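L0028 (Mitochondria associated protein) (Escherichia coli, PDB 3GCG) is a bacterial effector that probably acts in host cells as a guanine-nucleotide exchange factor for the small GTPase Cdc42. Local coordinates at residues Arg81-Glu84 with Asn85-Gln89. Sequence-based numbering, arbitrary orientation.
Sequences RAVE and NALQQ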
loop_
_atom_site.group_PDB
_atom_site.type_symbol
_atom_site.label_atom_id
_atom_site.label_comp_id
_atom_site.label_asym_id
_atom_site.label_seq_id
_atom_site.Cartn_x
_atom_site.Cartn_y
_atom_site.Cartn_z
ATOM N N ARG B 81 16.227 14.665 3.463
ATOM C CA ARG B 81 16.780 15.344 4.628
ATOM C C ARG B 81 16.609 16.853 4.461
ATOM O O ARG B 81 16.313 17.569 5.424
ATOM C CB ARG B 81 18.264 15.011 4.805
ATOM C CG ARG B 81 18.662 14.731 6.254
ATOM C CD ARG B 81 17.976 15.696 7.237
ATOM N NE ARG B 81 18.266 15.363 8.632
ATOM C CZ ARG B 81 17.628 15.879 9.682
ATOM N NH1 ARG B 81 16.650 16.759 9.508
ATOM N NH2 ARG B 81 17.970 15.514 10.912
ATOM N N ALA B 82 16.787 17.334 3.230
ATOM C CA ALA B 82 16.633 18.754 2.945
ATOM C C ALA B 82 15.205 19.178 3.256
ATOM O O ALA B 82 14.976 20.193 3.915
ATOM C CB ALA B 82 16.965 19.038 1.486
ATOM N N VAL B 83 14.237 18.397 2.794
ATOM C CA VAL B 83 12.842 18.722 3.063
ATOM C C VAL B 83 12.586 18.555 4.546
ATOM O O VAL B 83 11.777 19.269 5.132
ATOM C CB VAL B 83 11.886 17.801 2.302
ATOM C CG1 VAL B 83 10.464 18.005 2.802
ATOM C CG2 VAL B 83 11.967 18.099 0.817
ATOM N N GLU B 84 13.296 17.602 5.140
ATOM C CA GLU B 84 13.177 17.301 6.559
ATOM C C GLU B 84 13.628 18.509 7.380
ATOM O O GLU B 84 12.940 18.919 8.317
ATOM C CB GLU B 84 14.033 16.068 6.882
ATOM C CG GLU B 84 13.766 15.416 8.223
ATOM C CD GLU B 84 14.319 13.996 8.292
ATOM O OE1 GLU B 84 15.529 13.805 8.028
ATOM O OE2 GLU B 84 13.546 13.068 8.611
ATOM N N ASN B 85 14.773 19.086 7.017
ATOM C CA ASN B 85 15.293 20.251 7.726
ATOM C C ASN B 85 14.387 21.456 7.541
ATOM O O ASN B 85 14.077 22.157 8.496
ATOM C CB ASN B 85 16.693 20.628 7.228
ATOM C CG ASN B 85 17.708 19.526 7.435
ATOM O OD1 ASN B 85 17.630 18.768 8.398
ATOM N ND2 ASN B 85 18.684 19.445 6.535
ATOM N N ALA B 86 13.976 21.700 6.301
ATOM C CA ALA B 86 13.118 22.835 5.980
ATOM C C ALA B 86 11.785 22.809 6.717
ATOM O O ALA B 86 11.264 23.854 7.104
ATOM C CB ALA B 86 12.874 22.891 4.477
ATOM N N LEU B 87 11.238 21.614 6.910
ATOM C CA LEU B 87 9.955 21.457 7.589
ATOM C C LEU B 87 10.103 21.226 9.084
ATOM O O LEU B 87 9.138 21.369 9.836
ATOM C CB LEU B 87 9.186 20.274 6.997
ATOM C CG LEU B 87 8.788 20.315 5.523
ATOM C CD1 LEU B 87 8.064 19.014 5.153
ATOM C CD2 LEU B 87 7.894 21.513 5.275
ATOM N N GLN B 88 11.305 20.874 9.519
ATOM C CA GLN B 88 11.524 20.594 10.927
ATOM C C GLN B 88 10.537 19.498 11.282
ATOM O O GLN B 88 9.800 19.594 12.263
ATOM C CB GLN B 88 11.255 21.833 11.783
ATOM C CG GLN B 88 12.338 22.891 11.694
ATOM C CD GLN B 88 13.685 22.374 12.162
ATOM O OE1 GLN B 88 13.820 21.867 13.280
ATOM N NE2 GLN B 88 14.693 22.499 11.309
ATOM N N GLN B 89 10.521 18.459 10.457
ATOM C CA GLN B 89 9.622 17.330 10.660
ATOM C C GLN B 89 10.335 16.058 10.223
ATOM O O GLN B 89 10.931 16.014 9.146
ATOM C CB GLN B 89 8.359 17.505 9.806
ATOM C CG GLN B 89 7.061 17.007 10.435
ATOM C CD GLN B 89 6.439 18.044 11.348
ATOM O OE1 GLN B 89 6.913 18.278 12.463
ATOM N NE2 GLN B 89 5.378 18.691 10.870
#
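Val83 and Leu87, one turn apart on helix 73-87, extend together against the neighbouring helices, with Val83 CG1 3.5 Å from Leu87 CD1. CG1 is the branch anti to Val83's backbone N (chi1 170°), which sets it alongside the leucine methyl. This is the tight, buried side: Val56 of helix 41-67 packs on Val83, Ile52 of that helix on Leu87, and Ile158 of helix 152-166 also meets Leu87.

The polar side is looser at the exposed ends of Arg81 and Asn85. Their side chains run nearly perpendicular, flat groups 31° apart; Asn85 OD1 meets the guanidinium obliquely, 2.5 Å from Arg81 NH1 but at an angle too poor for a hydrogen bond. Glu84 OE1 sits above one guanidinium face, toward its rim, 3.2 Å from Arg81 NE, a salt bridge of charge alone. Glu84 OE2 instead takes the backbone N-H of Leu91, and Glu84 CG makes one close spot here, 3.0 Å from Gln89 O. Cut back to alanine, Glu84 would probably leave Arg81 without this counter-charge and Leu91 N without its acceptor.

Gln88 NE2 reaches back to a lone pair of Asn85 O at 2.9 Å, and Gln88 N bonds weakly to the same oxygen. Gln89 N reaches Glu84 O at 3.3 Å in the carbonyl plane; with positive phi at Gln88, this is a Schellman motif closing helix 73-87.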